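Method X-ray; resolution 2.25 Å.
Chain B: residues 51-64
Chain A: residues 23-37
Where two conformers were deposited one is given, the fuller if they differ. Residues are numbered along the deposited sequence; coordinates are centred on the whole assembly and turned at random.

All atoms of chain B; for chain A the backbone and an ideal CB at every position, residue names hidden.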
# COMPACT_ATOMS: atom_id res chain seq x y z
N GLU B 51 -7.55 -7.34 3.91
CA GLU B 51 -7.84 -8.10 5.11
C GLU B 51 -9.00 -9.05 4.85
O GLU B 51 -8.98 -10.22 5.25
CB GLU B 51 -8.25 -7.13 6.22
CG GLU B 51 -8.15 -7.66 7.64
CD GLU B 51 -8.28 -9.15 7.70
OE1 GLU B 51 -7.27 -9.84 7.43
OE2 GLU B 51 -9.39 -9.64 8.03
N VAL B 52 -10.01 -8.54 4.17
CA VAL B 52 -11.19 -9.33 3.89
C VAL B 52 -10.83 -10.39 2.86
O VAL B 52 -11.28 -11.53 2.96
CB VAL B 52 -12.35 -8.45 3.36
CG1 VAL B 52 -13.38 -9.29 2.66
CG2 VAL B 52 -12.98 -7.64 4.51
N TYR B 53 -10.01 -10.01 1.88
CA TYR B 53 -9.63 -10.88 0.79
C TYR B 53 -8.87 -12.11 1.29
O TYR B 53 -9.13 -13.23 0.86
CB TYR B 53 -8.76 -10.12 -0.20
CG TYR B 53 -8.26 -10.98 -1.32
CD1 TYR B 53 -7.07 -11.69 -1.19
CD2 TYR B 53 -8.99 -11.10 -2.49
CE1 TYR B 53 -6.63 -12.49 -2.21
CE2 TYR B 53 -8.55 -11.89 -3.51
CZ TYR B 53 -7.36 -12.58 -3.36
OH TYR B 53 -6.93 -13.38 -4.38
N PHE B 54 -7.92 -11.87 2.19
CA PHE B 54 -7.09 -12.94 2.72
C PHE B 54 -7.72 -13.69 3.88
O PHE B 54 -7.23 -14.75 4.30
CB PHE B 54 -5.74 -12.39 3.13
CG PHE B 54 -4.81 -12.16 1.98
CD1 PHE B 54 -3.93 -13.16 1.58
CD2 PHE B 54 -4.83 -10.97 1.28
CE1 PHE B 54 -3.08 -12.96 0.51
CE2 PHE B 54 -3.98 -10.77 0.20
CZ PHE B 54 -3.10 -11.77 -0.18
N SER B 55 -8.81 -13.15 4.40
CA SER B 55 -9.62 -13.87 5.38
C SER B 55 -10.33 -15.00 4.63
O SER B 55 -10.55 -16.10 5.18
CB SER B 55 -10.61 -12.91 6.05
OG SER B 55 -11.16 -13.47 7.23
N ALA B 56 -10.66 -14.74 3.37
CA ALA B 56 -11.32 -15.72 2.50
C ALA B 56 -10.32 -16.77 2.02
O ALA B 56 -10.61 -17.98 2.03
CB ALA B 56 -11.98 -15.02 1.32
N ILE B 57 -9.16 -16.31 1.58
CA ILE B 57 -8.08 -17.23 1.23
C ILE B 57 -7.83 -18.24 2.35
O ILE B 57 -7.71 -19.44 2.09
CB ILE B 57 -6.77 -16.47 0.90
CG1 ILE B 57 -6.89 -15.75 -0.44
CG2 ILE B 57 -5.60 -17.43 0.87
CD1 ILE B 57 -6.87 -16.68 -1.65
N GLN B 58 -7.76 -17.75 3.58
CA GLN B 58 -7.55 -18.60 4.75
C GLN B 58 -8.70 -19.60 5.02
O GLN B 58 -8.47 -20.71 5.52
CB GLN B 58 -7.29 -17.73 5.99
CG GLN B 58 -7.42 -18.49 7.32
CD GLN B 58 -7.49 -17.56 8.53
OE1 GLN B 58 -7.67 -16.35 8.40
NE2 GLN B 58 -7.36 -18.13 9.72
N LYS B 59 -9.93 -19.22 4.71
CA LYS B 59 -11.06 -20.12 4.91
C LYS B 59 -10.84 -21.34 4.01
O LYS B 59 -11.05 -22.49 4.41
CB LYS B 59 -12.38 -19.43 4.53
CG LYS B 59 -12.79 -19.63 3.06
CD LYS B 59 -13.41 -18.37 2.42
CE LYS B 59 -13.33 -18.41 0.88
NZ LYS B 59 -13.92 -17.22 0.18
N ILE B 60 -10.40 -21.05 2.80
CA ILE B 60 -10.17 -22.07 1.79
C ILE B 60 -9.06 -23.00 2.26
O ILE B 60 -9.16 -24.22 2.12
CB ILE B 60 -9.86 -21.39 0.44
CG1 ILE B 60 -11.14 -20.71 -0.07
CG2 ILE B 60 -9.30 -22.38 -0.58
CD1 ILE B 60 -11.12 -20.33 -1.53
N GLY B 61 -8.02 -22.41 2.85
CA GLY B 61 -6.93 -23.17 3.42
C GLY B 61 -7.44 -24.09 4.51
O GLY B 61 -6.99 -25.23 4.63
N GLU B 62 -8.40 -23.60 5.29
CA GLU B 62 -8.99 -24.36 6.39
C GLU B 62 -9.88 -25.49 5.87
O GLU B 62 -10.05 -26.50 6.53
CB GLU B 62 -9.76 -23.42 7.34
CG GLU B 62 -8.87 -22.54 8.22
CD GLU B 62 -9.61 -21.32 8.80
OE1 GLU B 62 -10.82 -21.15 8.51
OE2 GLU B 62 -8.97 -20.52 9.54
N GLN B 63 -10.46 -25.31 4.69
CA GLN B 63 -11.22 -26.35 4.02
C GLN B 63 -10.28 -27.41 3.41
O GLN B 63 -10.58 -28.59 3.43
CB GLN B 63 -12.18 -25.75 2.97
CG GLN B 63 -13.18 -24.77 3.58
CD GLN B 63 -14.09 -24.07 2.56
OE1 GLN B 63 -13.64 -23.49 1.57
NE2 GLN B 63 -15.40 -24.10 2.83
N ALA B 64 -9.12 -26.98 2.91
CA ALA B 64 -8.11 -27.90 2.40
C ALA B 64 -7.47 -28.68 3.54
O ALA B 64 -7.21 -29.89 3.42
CB ALA B 64 -7.05 -27.15 1.59
N UNK A 23 -19.91 -26.73 -4.72
CA UNK A 23 -20.72 -25.86 -3.89
C UNK A 23 -19.98 -25.38 -2.66
O UNK A 23 -20.57 -24.95 -1.67
CB UNK A 23 -22.00 -26.58 -3.47
N UNK A 24 -18.66 -25.45 -2.73
CA UNK A 24 -17.82 -24.92 -1.68
C UNK A 24 -16.64 -24.22 -2.32
O UNK A 24 -16.49 -23.00 -2.19
CB UNK A 24 -17.36 -26.02 -0.72
N UNK A 25 -15.83 -24.96 -3.06
CA UNK A 25 -14.67 -24.39 -3.72
C UNK A 25 -15.05 -23.46 -4.87
O UNK A 25 -14.62 -22.30 -4.90
CB UNK A 25 -13.77 -25.51 -4.24
N UNK A 26 -15.84 -23.94 -5.82
CA UNK A 26 -16.16 -23.10 -6.97
C UNK A 26 -16.78 -21.73 -6.61
O UNK A 26 -16.35 -20.69 -7.13
CB UNK A 26 -17.12 -23.86 -7.88
N UNK A 27 -17.79 -21.71 -5.72
CA UNK A 27 -18.35 -20.42 -5.30
C UNK A 27 -17.31 -19.54 -4.61
O UNK A 27 -17.33 -18.32 -4.79
CB UNK A 27 -19.54 -20.64 -4.36
N UNK A 28 -16.42 -20.14 -3.82
CA UNK A 28 -15.38 -19.38 -3.14
C UNK A 28 -14.47 -18.65 -4.12
O UNK A 28 -13.89 -17.61 -3.78
CB UNK A 28 -14.55 -20.31 -2.25
N UNK A 29 -14.33 -19.19 -5.33
CA UNK A 29 -13.55 -18.55 -6.38
C UNK A 29 -14.27 -17.35 -6.97
O UNK A 29 -13.62 -16.38 -7.37
CB UNK A 29 -13.23 -19.56 -7.49
N UNK A 30 -15.59 -17.43 -7.06
CA UNK A 30 -16.36 -16.27 -7.49
C UNK A 30 -16.20 -15.16 -6.46
O UNK A 30 -15.93 -14.02 -6.80
CB UNK A 30 -17.84 -16.63 -7.68
N UNK A 31 -16.36 -15.54 -5.19
CA UNK A 31 -16.15 -14.65 -4.06
C UNK A 31 -14.79 -13.96 -4.07
O UNK A 31 -14.72 -12.74 -3.91
CB UNK A 31 -16.31 -15.44 -2.76
N UNK A 32 -13.72 -14.73 -4.24
CA UNK A 32 -12.38 -14.14 -4.35
C UNK A 32 -12.27 -13.17 -5.52
O UNK A 32 -11.50 -12.21 -5.46
CB UNK A 32 -11.33 -15.24 -4.50
N UNK A 33 -13.04 -13.39 -6.59
CA UNK A 33 -13.03 -12.42 -7.67
C UNK A 33 -13.80 -11.15 -7.27
O UNK A 33 -13.48 -10.05 -7.70
CB UNK A 33 -13.63 -13.03 -8.94
N UNK A 34 -14.82 -11.32 -6.44
CA UNK A 34 -15.56 -10.19 -5.92
C UNK A 34 -14.66 -9.39 -4.97
O UNK A 34 -14.40 -8.20 -5.19
CB UNK A 34 -16.83 -10.66 -5.21
N UNK A 35 -14.19 -10.04 -3.92
CA UNK A 35 -13.35 -9.39 -2.93
C UNK A 35 -12.09 -8.87 -3.58
O UNK A 35 -11.56 -7.83 -3.19
CB UNK A 35 -13.01 -10.35 -1.79
N UNK A 36 -11.60 -9.61 -4.58
CA UNK A 36 -10.41 -9.23 -5.30
C UNK A 36 -10.59 -7.92 -6.05
O UNK A 36 -9.69 -7.08 -6.09
CB UNK A 36 -10.01 -10.34 -6.27
N UNK A 37 -11.75 -7.72 -6.66
CA UNK A 37 -11.97 -6.49 -7.41
C UNK A 37 -12.05 -5.25 -6.50
O UNK A 37 -11.56 -4.17 -6.86
CB UNK A 37 -13.25 -6.61 -8.23

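The two helices run nearly antiparallel, at 162°, with axes 9.0 Å apart at closest, so positions of chain A that face chain B should recur every three to four residues: 24, 28, 31, 32, 35.

At 23 the ideal CB has nothing of chain B within 5.5 Å, so chain B sets no preference; E23(A) is deposited and makes no contact.

Position 24 points its CB sideways, 4.5 Å from Q63(B) NE2. A flexible polar chain would suit this amide. Q24(A) is found: its CG lies 3.1 Å from Q63(B) NE2, but although its OE1 is also 3.1 Å from that NE2, the angle is too poor for a hydrogen bond.

Positions 25, 26 and 27 have no chain B atom within 5.5 Å of their CBs. The N of 27 lacks a bond to the preceding turn, which tolerates proline. The residues are F25(A), whose ring end reaches nearer, N26(A) and P27(A).

At 28 the CB points toward chain B, 3.5 Å from I60(B) CD1 and 3.9 Å from K59(B) CE. With so little room straight ahead, a small residue fits best, alanine or perhaps serine. A28(A) packs its CB 3.5 Å from I60(B) CD1.

Neither 29 nor 30 has a near neighbour in chain B, leaving the choice open; they are L29(A) and E30(A).

At 31 the CB points toward chain B, 4.2 Å from K59(B) NZ. The ammonium favours an oxygen-bearing side chain: Asp, Asn, Glu or Gln. N31(A) places OD1 3.0 Å from K59(B) NZ.

The CB of 32 points sideways, 4.5 Å from Y53(B) CE2, beside a hollow bounded by Y53(B), A56(B), I57(B) and I60(B). A branched aliphatic, or methionine, would fill it. L32(A) is the knob in this hole: CD1 is 3.4 Å from A56(B) CB, and CD2 is 3.4 Å from I57(B) CD1.

Positions 33 and 34, pointing away and sideways, meet nothing of chain B near their CBs; V33(A) and Y34(A) are deposited.

At 35 the CB points toward chain B, 4.1 Å from Y53(B) CD2 and 4.6 Å from V52(B) CG1. Leucine, isoleucine or methionine would suit. L35(A) sets CD2 3.3 Å from V52(B) CG1 and CD1 3.9 Å from A56(B) CB.

At 36 an ideal CB would lie only 3.5 Å from Y53(B) CE2, and that same ideal CB of 36 would clash with L32(A) O at 2.5 Å, which argues for glycine. G36(A) lets the Y53(B) ring bring its edge to the backbone, CD2 3.7 Å from G36(A) N.

Position 37 points away, unconstrained by chain B; it is N37(A).

Chain A (23-37) EQFNPALENLVYLGN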
# COMPACT_ATOMS: atom_id res chain seq x y z
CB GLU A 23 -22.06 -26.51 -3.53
CG GLU A 23 -22.01 -27.75 -2.66
CD GLU A 23 -23.38 -28.37 -2.47
OE1 GLU A 23 -23.64 -29.45 -3.04
OE2 GLU A 23 -24.22 -27.76 -1.75
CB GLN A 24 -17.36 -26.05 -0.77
CG GLN A 24 -16.68 -25.61 0.50
CD GLN A 24 -16.93 -26.59 1.64
OE1 GLN A 24 -16.00 -27.12 2.25
NE2 GLN A 24 -18.21 -26.85 1.93
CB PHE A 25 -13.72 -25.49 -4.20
CG PHE A 25 -12.49 -24.95 -4.86
CD1 PHE A 25 -11.37 -24.63 -4.10
CD2 PHE A 25 -12.44 -24.78 -6.23
CE1 PHE A 25 -10.23 -24.14 -4.70
CE2 PHE A 25 -11.29 -24.28 -6.84
CZ PHE A 25 -10.18 -23.96 -6.07
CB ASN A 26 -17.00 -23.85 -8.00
CG ASN A 26 -16.98 -23.19 -9.37
OD1 ASN A 26 -17.74 -22.24 -9.62
ND2 ASN A 26 -16.12 -23.68 -10.25
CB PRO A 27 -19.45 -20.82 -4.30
CG PRO A 27 -19.75 -22.27 -4.60
CD PRO A 27 -18.44 -22.85 -5.05
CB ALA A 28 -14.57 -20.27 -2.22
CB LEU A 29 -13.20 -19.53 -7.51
CG LEU A 29 -12.15 -20.60 -7.20
CD1 LEU A 29 -11.52 -21.07 -8.50
CD2 LEU A 29 -11.10 -20.07 -6.24
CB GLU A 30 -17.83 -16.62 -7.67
CG GLU A 30 -18.17 -17.02 -9.09
CD GLU A 30 -19.29 -18.03 -9.16
OE1 GLU A 30 -20.42 -17.64 -9.51
OE2 GLU A 30 -19.03 -19.22 -8.87
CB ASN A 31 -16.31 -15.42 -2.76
CG ASN A 31 -16.28 -14.52 -1.54
OD1 ASN A 31 -15.57 -14.79 -0.57
ND2 ASN A 31 -17.05 -13.43 -1.59
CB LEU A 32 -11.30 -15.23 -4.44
CG LEU A 32 -10.42 -15.48 -3.21
CD1 LEU A 32 -11.13 -15.08 -1.93
CD2 LEU A 32 -9.96 -16.94 -3.15
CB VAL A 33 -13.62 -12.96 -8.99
CG1 VAL A 33 -13.95 -11.81 -9.94
CG2 VAL A 33 -12.63 -13.90 -9.65
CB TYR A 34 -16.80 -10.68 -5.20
CG TYR A 34 -17.62 -9.60 -4.53
CD1 TYR A 34 -18.38 -8.71 -5.28
CD2 TYR A 34 -17.65 -9.49 -3.14
CE1 TYR A 34 -19.14 -7.72 -4.67
CE2 TYR A 34 -18.41 -8.50 -2.52
CZ TYR A 34 -19.15 -7.63 -3.29
OH TYR A 34 -19.91 -6.66 -2.69
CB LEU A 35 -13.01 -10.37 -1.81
CG LEU A 35 -14.22 -10.80 -0.98
CD1 LEU A 35 -13.83 -11.90 0.00
CD2 LEU A 35 -14.82 -9.58 -0.27
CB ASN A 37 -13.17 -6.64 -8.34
CG ASN A 37 -12.79 -7.30 -9.65
OD1 ASN A 37 -11.67 -7.14 -10.13
ND2 ASN A 37 -13.72 -8.06 -10.23
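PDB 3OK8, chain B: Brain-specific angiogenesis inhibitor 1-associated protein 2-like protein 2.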